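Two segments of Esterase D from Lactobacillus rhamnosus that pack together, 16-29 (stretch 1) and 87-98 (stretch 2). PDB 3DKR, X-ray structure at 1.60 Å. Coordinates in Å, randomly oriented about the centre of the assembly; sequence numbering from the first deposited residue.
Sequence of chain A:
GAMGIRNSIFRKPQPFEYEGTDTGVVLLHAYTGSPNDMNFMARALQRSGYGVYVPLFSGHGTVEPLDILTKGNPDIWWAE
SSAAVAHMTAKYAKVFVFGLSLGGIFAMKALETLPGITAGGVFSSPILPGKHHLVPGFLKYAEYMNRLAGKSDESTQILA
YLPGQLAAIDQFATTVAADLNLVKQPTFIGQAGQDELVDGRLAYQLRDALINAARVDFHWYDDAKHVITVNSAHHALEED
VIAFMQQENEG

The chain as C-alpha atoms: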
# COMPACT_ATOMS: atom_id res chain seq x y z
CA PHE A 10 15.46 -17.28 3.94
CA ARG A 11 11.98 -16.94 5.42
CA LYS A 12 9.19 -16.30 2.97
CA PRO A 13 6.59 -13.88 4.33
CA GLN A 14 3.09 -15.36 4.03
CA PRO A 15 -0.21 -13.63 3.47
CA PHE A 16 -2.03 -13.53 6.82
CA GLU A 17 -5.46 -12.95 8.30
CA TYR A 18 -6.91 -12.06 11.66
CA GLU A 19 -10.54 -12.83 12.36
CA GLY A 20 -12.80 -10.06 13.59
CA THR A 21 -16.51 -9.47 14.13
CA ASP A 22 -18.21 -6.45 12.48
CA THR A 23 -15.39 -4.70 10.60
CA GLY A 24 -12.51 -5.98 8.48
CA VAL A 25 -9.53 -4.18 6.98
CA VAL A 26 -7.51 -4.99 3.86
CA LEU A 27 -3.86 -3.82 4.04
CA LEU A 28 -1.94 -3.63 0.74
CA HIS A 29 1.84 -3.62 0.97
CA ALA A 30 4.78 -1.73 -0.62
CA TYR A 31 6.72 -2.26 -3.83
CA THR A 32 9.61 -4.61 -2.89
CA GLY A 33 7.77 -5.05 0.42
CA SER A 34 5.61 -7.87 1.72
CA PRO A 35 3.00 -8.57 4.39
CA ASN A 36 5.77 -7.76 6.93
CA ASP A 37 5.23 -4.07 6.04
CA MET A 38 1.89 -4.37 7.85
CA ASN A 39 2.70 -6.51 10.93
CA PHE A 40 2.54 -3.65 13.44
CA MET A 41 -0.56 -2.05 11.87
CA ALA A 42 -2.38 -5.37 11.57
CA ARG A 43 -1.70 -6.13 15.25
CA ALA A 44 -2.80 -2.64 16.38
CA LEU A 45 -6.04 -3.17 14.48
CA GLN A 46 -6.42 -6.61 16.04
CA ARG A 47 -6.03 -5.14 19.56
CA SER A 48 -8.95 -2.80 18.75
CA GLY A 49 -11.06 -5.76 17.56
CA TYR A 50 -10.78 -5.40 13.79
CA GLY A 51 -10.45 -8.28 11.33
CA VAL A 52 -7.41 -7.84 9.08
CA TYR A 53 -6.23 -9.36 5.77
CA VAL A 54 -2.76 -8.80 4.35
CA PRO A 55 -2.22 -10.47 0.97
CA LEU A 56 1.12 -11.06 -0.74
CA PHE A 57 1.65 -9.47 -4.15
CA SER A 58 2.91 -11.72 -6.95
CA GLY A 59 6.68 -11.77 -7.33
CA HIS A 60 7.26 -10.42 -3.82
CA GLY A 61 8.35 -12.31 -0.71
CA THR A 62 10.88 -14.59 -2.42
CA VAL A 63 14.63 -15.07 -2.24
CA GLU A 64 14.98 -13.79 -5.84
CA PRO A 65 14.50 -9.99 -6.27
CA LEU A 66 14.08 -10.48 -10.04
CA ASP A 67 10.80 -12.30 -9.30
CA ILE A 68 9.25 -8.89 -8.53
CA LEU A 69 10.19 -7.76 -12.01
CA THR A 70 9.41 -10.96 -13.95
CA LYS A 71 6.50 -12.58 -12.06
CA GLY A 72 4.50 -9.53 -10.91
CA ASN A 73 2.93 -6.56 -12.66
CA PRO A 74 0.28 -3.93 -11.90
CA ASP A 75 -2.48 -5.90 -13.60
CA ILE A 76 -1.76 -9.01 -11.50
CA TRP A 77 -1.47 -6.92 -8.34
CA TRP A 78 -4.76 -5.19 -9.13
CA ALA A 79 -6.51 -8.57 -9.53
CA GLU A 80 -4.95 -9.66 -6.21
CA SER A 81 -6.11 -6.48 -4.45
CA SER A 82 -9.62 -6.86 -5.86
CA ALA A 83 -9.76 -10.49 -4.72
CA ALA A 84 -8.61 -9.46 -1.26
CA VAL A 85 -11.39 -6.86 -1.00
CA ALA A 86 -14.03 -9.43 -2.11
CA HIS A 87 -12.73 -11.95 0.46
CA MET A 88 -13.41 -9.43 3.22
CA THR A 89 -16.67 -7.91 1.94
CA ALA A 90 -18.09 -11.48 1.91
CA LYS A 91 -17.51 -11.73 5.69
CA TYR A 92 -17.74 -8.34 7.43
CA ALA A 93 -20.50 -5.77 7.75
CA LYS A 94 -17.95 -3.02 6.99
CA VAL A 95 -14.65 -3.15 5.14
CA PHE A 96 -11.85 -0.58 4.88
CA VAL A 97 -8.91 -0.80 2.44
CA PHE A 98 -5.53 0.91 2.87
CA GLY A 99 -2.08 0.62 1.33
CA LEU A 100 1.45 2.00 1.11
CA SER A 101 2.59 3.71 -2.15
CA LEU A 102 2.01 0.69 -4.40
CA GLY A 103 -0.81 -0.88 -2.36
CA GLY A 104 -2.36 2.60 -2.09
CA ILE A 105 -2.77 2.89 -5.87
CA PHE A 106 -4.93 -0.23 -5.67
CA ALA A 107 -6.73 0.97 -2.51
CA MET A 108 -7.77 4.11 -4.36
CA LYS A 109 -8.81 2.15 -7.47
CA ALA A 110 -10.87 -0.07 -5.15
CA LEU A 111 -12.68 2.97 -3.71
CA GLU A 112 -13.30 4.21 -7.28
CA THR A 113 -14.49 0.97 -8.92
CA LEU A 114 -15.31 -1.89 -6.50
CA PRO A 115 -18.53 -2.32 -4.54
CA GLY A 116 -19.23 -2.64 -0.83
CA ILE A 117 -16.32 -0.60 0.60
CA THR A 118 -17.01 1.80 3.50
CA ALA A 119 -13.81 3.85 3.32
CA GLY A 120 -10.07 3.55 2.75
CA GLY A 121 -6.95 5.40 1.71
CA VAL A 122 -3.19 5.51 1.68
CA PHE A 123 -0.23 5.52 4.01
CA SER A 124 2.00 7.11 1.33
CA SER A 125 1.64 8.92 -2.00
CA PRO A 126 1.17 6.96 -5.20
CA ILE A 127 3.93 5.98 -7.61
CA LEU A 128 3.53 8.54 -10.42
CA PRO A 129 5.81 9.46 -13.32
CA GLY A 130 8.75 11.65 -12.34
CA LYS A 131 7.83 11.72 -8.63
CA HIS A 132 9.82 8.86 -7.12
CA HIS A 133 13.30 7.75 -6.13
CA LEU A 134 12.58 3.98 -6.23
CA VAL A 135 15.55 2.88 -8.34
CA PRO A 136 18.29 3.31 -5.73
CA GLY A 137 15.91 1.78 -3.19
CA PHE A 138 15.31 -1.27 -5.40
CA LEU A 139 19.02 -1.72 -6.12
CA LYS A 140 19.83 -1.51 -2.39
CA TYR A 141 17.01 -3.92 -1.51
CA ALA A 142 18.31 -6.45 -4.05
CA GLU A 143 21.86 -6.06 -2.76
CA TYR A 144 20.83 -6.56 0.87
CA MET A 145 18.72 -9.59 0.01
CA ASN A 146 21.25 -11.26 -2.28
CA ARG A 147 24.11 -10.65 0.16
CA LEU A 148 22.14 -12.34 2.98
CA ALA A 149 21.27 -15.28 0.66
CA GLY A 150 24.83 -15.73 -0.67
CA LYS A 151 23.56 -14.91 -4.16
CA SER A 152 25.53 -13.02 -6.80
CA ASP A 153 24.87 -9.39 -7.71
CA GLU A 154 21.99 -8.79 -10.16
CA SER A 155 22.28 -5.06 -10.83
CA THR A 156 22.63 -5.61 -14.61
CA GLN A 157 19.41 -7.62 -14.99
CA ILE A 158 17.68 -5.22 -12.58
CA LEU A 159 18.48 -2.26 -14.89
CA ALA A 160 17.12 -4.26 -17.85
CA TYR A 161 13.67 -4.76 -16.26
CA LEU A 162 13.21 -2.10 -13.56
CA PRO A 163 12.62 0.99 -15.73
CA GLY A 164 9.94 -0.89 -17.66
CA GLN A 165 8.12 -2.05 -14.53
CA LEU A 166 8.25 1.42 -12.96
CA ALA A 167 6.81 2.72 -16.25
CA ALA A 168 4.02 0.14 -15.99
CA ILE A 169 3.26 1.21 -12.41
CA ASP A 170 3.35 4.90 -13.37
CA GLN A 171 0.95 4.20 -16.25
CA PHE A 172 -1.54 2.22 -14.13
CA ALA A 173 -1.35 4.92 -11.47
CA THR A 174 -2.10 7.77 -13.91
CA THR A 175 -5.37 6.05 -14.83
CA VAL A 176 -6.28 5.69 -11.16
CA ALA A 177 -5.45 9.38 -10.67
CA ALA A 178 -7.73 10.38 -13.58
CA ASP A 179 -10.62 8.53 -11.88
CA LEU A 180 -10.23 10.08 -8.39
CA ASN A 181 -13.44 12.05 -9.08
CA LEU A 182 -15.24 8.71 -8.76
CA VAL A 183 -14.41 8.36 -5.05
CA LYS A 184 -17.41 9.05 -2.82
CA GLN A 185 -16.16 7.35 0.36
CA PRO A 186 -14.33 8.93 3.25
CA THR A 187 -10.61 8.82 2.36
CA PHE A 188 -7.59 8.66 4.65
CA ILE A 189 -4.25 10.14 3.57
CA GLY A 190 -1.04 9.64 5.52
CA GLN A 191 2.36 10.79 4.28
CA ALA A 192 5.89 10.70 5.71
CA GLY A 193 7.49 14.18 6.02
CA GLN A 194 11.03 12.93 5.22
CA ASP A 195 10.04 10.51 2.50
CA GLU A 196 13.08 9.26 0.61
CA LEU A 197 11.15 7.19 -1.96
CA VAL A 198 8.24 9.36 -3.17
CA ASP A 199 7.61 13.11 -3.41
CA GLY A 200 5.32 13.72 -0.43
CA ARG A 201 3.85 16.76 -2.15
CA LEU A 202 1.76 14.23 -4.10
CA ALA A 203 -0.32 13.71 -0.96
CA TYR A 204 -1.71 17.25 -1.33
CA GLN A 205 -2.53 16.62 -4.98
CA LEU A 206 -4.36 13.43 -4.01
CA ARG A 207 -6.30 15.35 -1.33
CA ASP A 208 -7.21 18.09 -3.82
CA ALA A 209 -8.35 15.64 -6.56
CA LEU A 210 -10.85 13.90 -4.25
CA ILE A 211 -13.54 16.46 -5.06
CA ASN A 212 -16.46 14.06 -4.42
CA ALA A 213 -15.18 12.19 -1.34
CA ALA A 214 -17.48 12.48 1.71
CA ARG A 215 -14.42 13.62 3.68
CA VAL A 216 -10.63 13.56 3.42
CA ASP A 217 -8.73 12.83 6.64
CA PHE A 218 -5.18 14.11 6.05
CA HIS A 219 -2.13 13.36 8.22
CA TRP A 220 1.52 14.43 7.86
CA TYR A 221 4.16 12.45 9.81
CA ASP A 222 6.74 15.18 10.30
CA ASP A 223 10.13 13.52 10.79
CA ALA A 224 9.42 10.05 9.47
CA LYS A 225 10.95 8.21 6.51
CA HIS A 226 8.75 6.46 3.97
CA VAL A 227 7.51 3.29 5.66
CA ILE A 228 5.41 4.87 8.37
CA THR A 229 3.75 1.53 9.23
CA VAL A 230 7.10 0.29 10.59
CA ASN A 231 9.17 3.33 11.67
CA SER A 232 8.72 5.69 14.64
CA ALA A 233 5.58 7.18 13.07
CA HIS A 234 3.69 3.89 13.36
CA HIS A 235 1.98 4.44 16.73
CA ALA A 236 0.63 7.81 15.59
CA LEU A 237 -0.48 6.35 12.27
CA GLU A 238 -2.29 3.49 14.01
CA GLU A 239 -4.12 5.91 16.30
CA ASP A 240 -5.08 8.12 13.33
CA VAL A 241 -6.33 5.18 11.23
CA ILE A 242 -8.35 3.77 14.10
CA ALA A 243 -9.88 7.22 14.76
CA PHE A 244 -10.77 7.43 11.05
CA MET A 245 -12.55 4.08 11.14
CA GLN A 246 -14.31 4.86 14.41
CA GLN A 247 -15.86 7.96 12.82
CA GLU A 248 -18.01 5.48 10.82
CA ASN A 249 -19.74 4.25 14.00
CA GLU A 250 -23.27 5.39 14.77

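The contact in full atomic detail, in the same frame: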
# COMPACT_ATOMS: atom_id res chain seq x y z
N PHE A 16 -1.46 -13.16 5.52
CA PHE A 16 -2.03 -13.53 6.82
C PHE A 16 -3.34 -12.83 7.11
O PHE A 16 -3.67 -11.83 6.48
CB PHE A 16 -1.04 -13.34 7.97
CG PHE A 16 -0.68 -11.91 8.28
CD1 PHE A 16 0.35 -11.25 7.61
CD2 PHE A 16 -1.33 -11.23 9.31
CE1 PHE A 16 0.69 -9.94 7.92
CE2 PHE A 16 -1.00 -9.93 9.61
CZ PHE A 16 0.03 -9.29 8.92
N GLU A 17 -4.10 -13.41 8.03
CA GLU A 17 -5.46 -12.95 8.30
C GLU A 17 -5.78 -13.08 9.76
O GLU A 17 -5.52 -14.13 10.37
CB GLU A 17 -6.49 -13.73 7.49
CG GLU A 17 -7.92 -13.22 7.71
CD GLU A 17 -8.94 -13.70 6.69
OE1 GLU A 17 -8.60 -14.53 5.80
OE2 GLU A 17 -10.10 -13.24 6.77
N TYR A 18 -6.36 -12.03 10.32
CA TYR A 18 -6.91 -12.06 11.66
C TYR A 18 -8.41 -11.97 11.59
O TYR A 18 -8.96 -11.08 10.91
CB TYR A 18 -6.42 -10.86 12.46
CG TYR A 18 -4.92 -10.74 12.60
CD1 TYR A 18 -4.10 -11.87 12.60
CD2 TYR A 18 -4.33 -9.50 12.78
CE1 TYR A 18 -2.71 -11.74 12.74
CE2 TYR A 18 -2.97 -9.37 12.93
CZ TYR A 18 -2.16 -10.49 12.90
OH TYR A 18 -0.78 -10.35 13.05
N GLU A 19 -9.08 -12.85 12.32
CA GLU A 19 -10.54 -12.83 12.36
C GLU A 19 -11.03 -11.69 13.22
O GLU A 19 -10.44 -11.37 14.24
CB GLU A 19 -11.09 -14.14 12.91
CG GLU A 19 -10.63 -15.36 12.15
CD GLU A 19 -10.87 -15.27 10.66
OE1 GLU A 19 -12.01 -14.94 10.24
OE2 GLU A 19 -9.90 -15.53 9.90
N GLY A 20 -12.14 -11.08 12.79
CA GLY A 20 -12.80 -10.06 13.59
C GLY A 20 -14.27 -10.36 13.76
O GLY A 20 -14.69 -11.53 13.72
N THR A 21 -15.07 -9.31 13.94
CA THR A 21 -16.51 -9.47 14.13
C THR A 21 -17.27 -8.61 13.11
O THR A 21 -17.71 -9.14 12.08
CB THR A 21 -16.94 -9.19 15.59
OG1 THR A 21 -16.44 -7.92 16.03
CG2 THR A 21 -16.41 -10.29 16.54
N ASP A 22 -17.39 -7.32 13.36
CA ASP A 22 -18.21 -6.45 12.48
C ASP A 22 -17.43 -5.83 11.33
O ASP A 22 -17.98 -5.65 10.24
CB ASP A 22 -18.88 -5.32 13.26
CG ASP A 22 -17.89 -4.37 13.89
OD1 ASP A 22 -17.22 -4.83 14.85
OD2 ASP A 22 -17.78 -3.20 13.43
N THR A 23 -16.17 -5.47 11.57
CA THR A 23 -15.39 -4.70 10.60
C THR A 23 -14.07 -5.38 10.26
O THR A 23 -13.37 -5.87 11.16
CB THR A 23 -15.11 -3.29 11.12
OG1 THR A 23 -16.35 -2.57 11.30
CG2 THR A 23 -14.25 -2.52 10.12
N GLY A 24 -13.76 -5.41 8.97
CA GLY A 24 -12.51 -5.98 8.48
C GLY A 24 -11.74 -4.96 7.69
O GLY A 24 -12.33 -4.04 7.10
N VAL A 25 -10.42 -5.13 7.64
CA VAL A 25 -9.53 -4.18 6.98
C VAL A 25 -8.58 -4.93 6.06
O VAL A 25 -7.94 -5.88 6.49
CB VAL A 25 -8.69 -3.39 8.00
CG1 VAL A 25 -7.87 -2.32 7.30
CG2 VAL A 25 -9.60 -2.75 9.04
N VAL A 26 -8.49 -4.48 4.81
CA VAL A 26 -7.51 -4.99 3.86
C VAL A 26 -6.31 -4.04 3.86
O VAL A 26 -6.48 -2.83 3.71
CB VAL A 26 -8.09 -5.10 2.44
CG1 VAL A 26 -7.01 -5.49 1.45
CG2 VAL A 26 -9.28 -6.08 2.40
N LEU A 27 -5.11 -4.61 4.03
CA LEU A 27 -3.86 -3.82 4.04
C LEU A 27 -2.98 -4.28 2.89
O LEU A 27 -2.64 -5.46 2.81
CB LEU A 27 -3.10 -3.98 5.36
CG LEU A 27 -3.85 -3.52 6.61
CD1 LEU A 27 -3.05 -3.82 7.89
CD2 LEU A 27 -4.21 -2.04 6.59
N LEU A 28 -2.65 -3.34 1.99
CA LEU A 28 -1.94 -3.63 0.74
C LEU A 28 -0.52 -3.07 0.79
O LEU A 28 -0.31 -1.88 1.01
CB LEU A 28 -2.71 -3.06 -0.45
CG LEU A 28 -4.14 -3.60 -0.56
CD1 LEU A 28 -4.89 -2.93 -1.72
CD2 LEU A 28 -4.17 -5.13 -0.75
N HIS A 29 0.46 -3.95 0.61
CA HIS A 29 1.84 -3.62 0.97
C HIS A 29 2.61 -2.78 -0.07
O HIS A 29 2.05 -2.34 -1.07
CB HIS A 29 2.61 -4.89 1.41
CG HIS A 29 2.88 -5.90 0.33
ND1 HIS A 29 3.87 -5.72 -0.63
CD2 HIS A 29 2.38 -7.14 0.14
CE1 HIS A 29 3.93 -6.81 -1.39
NE2 HIS A 29 3.04 -7.69 -0.94
N HIS A 87 -12.88 -10.99 -0.64
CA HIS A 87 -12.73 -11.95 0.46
C HIS A 87 -13.31 -11.39 1.76
O HIS A 87 -13.97 -12.09 2.52
CB HIS A 87 -11.23 -12.26 0.63
CG HIS A 87 -10.92 -13.16 1.78
ND1 HIS A 87 -11.17 -14.52 1.75
CD2 HIS A 87 -10.35 -12.91 2.99
CE1 HIS A 87 -10.77 -15.06 2.89
NE2 HIS A 87 -10.27 -14.10 3.66
N MET A 88 -13.06 -10.09 1.97
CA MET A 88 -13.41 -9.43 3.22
C MET A 88 -14.84 -8.90 3.18
O MET A 88 -15.56 -9.00 4.18
CB MET A 88 -12.41 -8.33 3.55
CG MET A 88 -10.99 -8.86 3.84
SD MET A 88 -10.91 -9.94 5.28
CE MET A 88 -10.59 -8.75 6.57
N THR A 89 -15.28 -8.37 2.04
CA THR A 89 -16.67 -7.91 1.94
C THR A 89 -17.66 -9.09 1.95
O THR A 89 -18.86 -8.88 2.13
CB THR A 89 -16.93 -7.05 0.70
OG1 THR A 89 -16.69 -7.82 -0.48
CG2 THR A 89 -16.08 -5.79 0.71
N ALA A 90 -17.20 -10.31 1.74
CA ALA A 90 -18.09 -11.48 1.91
C ALA A 90 -18.41 -11.77 3.38
O ALA A 90 -19.43 -12.40 3.69
CB ALA A 90 -17.46 -12.70 1.27
N LYS A 91 -17.53 -11.31 4.28
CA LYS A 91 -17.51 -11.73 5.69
C LYS A 91 -18.00 -10.66 6.67
O LYS A 91 -18.69 -10.99 7.64
CB LYS A 91 -16.06 -12.10 6.12
CG LYS A 91 -15.45 -13.25 5.42
CD LYS A 91 -13.95 -13.37 5.74
CE LYS A 91 -13.68 -13.76 7.16
NZ LYS A 91 -12.42 -14.57 7.27
N TYR A 92 -17.60 -9.41 6.44
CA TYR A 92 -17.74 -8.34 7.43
C TYR A 92 -18.80 -7.34 7.03
O TYR A 92 -18.95 -7.05 5.87
CB TYR A 92 -16.41 -7.60 7.65
CG TYR A 92 -15.39 -8.51 8.26
CD1 TYR A 92 -15.52 -8.90 9.57
CD2 TYR A 92 -14.35 -9.05 7.51
CE1 TYR A 92 -14.63 -9.78 10.15
CE2 TYR A 92 -13.46 -9.92 8.09
CZ TYR A 92 -13.60 -10.28 9.41
OH TYR A 92 -12.71 -11.16 10.00
N ALA A 93 -19.50 -6.79 8.02
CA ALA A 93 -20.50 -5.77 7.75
C ALA A 93 -19.87 -4.55 7.08
O ALA A 93 -20.50 -3.93 6.23
CB ALA A 93 -21.17 -5.33 9.03
N LYS A 94 -18.68 -4.18 7.54
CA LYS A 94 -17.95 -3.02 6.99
C LYS A 94 -16.52 -3.40 6.68
O LYS A 94 -15.89 -4.14 7.44
CB LYS A 94 -17.98 -1.86 7.98
CG LYS A 94 -19.40 -1.35 8.28
CD LYS A 94 -19.37 -0.02 9.03
CE LYS A 94 -20.76 0.46 9.43
NZ LYS A 94 -20.75 1.80 10.08
N VAL A 95 -16.02 -2.88 5.56
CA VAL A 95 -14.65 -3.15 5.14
C VAL A 95 -13.97 -1.84 4.75
O VAL A 95 -14.56 -1.01 4.06
CB VAL A 95 -14.63 -4.13 3.96
CG1 VAL A 95 -13.25 -4.18 3.30
CG2 VAL A 95 -15.05 -5.53 4.43
N PHE A 96 -12.73 -1.69 5.22
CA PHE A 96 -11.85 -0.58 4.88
C PHE A 96 -10.65 -1.15 4.13
O PHE A 96 -10.25 -2.28 4.37
CB PHE A 96 -11.36 0.10 6.14
CG PHE A 96 -12.45 0.78 6.94
CD1 PHE A 96 -12.60 2.15 6.89
CD2 PHE A 96 -13.33 0.04 7.72
CE1 PHE A 96 -13.61 2.78 7.62
CE2 PHE A 96 -14.34 0.68 8.45
CZ PHE A 96 -14.47 2.04 8.39
N VAL A 97 -10.08 -0.37 3.22
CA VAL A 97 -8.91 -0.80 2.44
C VAL A 97 -7.87 0.30 2.42
O VAL A 97 -8.18 1.43 2.04
CB VAL A 97 -9.33 -1.12 1.01
CG1 VAL A 97 -8.14 -1.68 0.21
CG2 VAL A 97 -10.55 -2.07 1.03
N PHE A 98 -6.64 -0.04 2.82
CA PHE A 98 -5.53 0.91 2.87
C PHE A 98 -4.29 0.28 2.26
O PHE A 98 -4.16 -0.94 2.26
CB PHE A 98 -5.16 1.29 4.31
CG PHE A 98 -6.31 1.80 5.14
CD1 PHE A 98 -6.69 3.13 5.08
CD2 PHE A 98 -6.96 0.96 6.03
CE1 PHE A 98 -7.72 3.61 5.85
CE2 PHE A 98 -8.01 1.43 6.79
CZ PHE A 98 -8.37 2.76 6.72
O HOH W 1 -10.54 -11.40 8.60
O HOH W 2 -19.05 -11.74 10.25

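Strands 23-28 and 94-98 lie side by side and run parallel, with 17° between their directions. Their axes approach to 4.6 Å. T23 pairs with K94, and the register continues through L27 and F98. The hydrogen bonds alternate between the strands, as is usual for a parallel pair. K94 N donates to D22 O (3.2 Å), and G24 N donates to K94 O (2.9 Å). F96 N then donates to G24 O (3.0 Å), and V26 N to F96 O (2.9 Å). F98 N donates to V26 O (2.9 Å), and L28 N donates to F98 O (2.8 Å), the last of these bonds within the two stretches. CA-H...O contacts fill in between, such as T23 CA to K94 O at 3.2 Å.

Side chains alternate between the two faces of the sheet. T23, V25, L27, K94, F96 and F98 share one face. There T23 CG2 meets the edge of the F96 ring at CE2 (3.6 Å), and V25 CG1 meets the edge of the F98 ring at CD2 (3.6 Å). L27 CD2 lies 4.1 Å from F98 CD2. T23 also turns its hydroxyl back to its neighbour, with OG1 donating to D22 OD2 (2.6 Å). K94 starts on this face, but its end leads away, as suits a charged chain that stays partly exposed.

V26, V95 and V97 occupy the other face, and M88 packs against it from the helix. V26 CG2 lies 3.6 Å from M88 CG. V26 CB lies 4.1 Å from V97 CG1, which also approaches L28 CD1 (4.0 Å). These branched and flexible apolar chains are buried here.

G24 leaves room for Y92. Its CA sits over one face of the Y92 ring, 4.0 Å from the centroid, in a CH-pi contact. A CB on G24 would clash with Y92 CD2 and M88 CE. The ring is buried, while its hydroxyl reaches polar partners: G20 N donates to Y92 OH (2.8 Å), and Y92 OH donates to water 1 (2.6 Å). That water in turn donates to E17 OE2 (2.6 Å) and Y18 O (2.8 Å).

Charged groups join strand 16-18 and the following loop to the second stretch. E17 points toward it with chi1 and chi2 both t. H87 NE2 donates to E17 OE1 (2.7 Å). K91 NZ forms salt bridges with E17 OE2 (2.7 Å) and E19 OE1 (3.0 Å), so one lysine ties down two acids.

Together the stretches bury 942 Å², counting both sides.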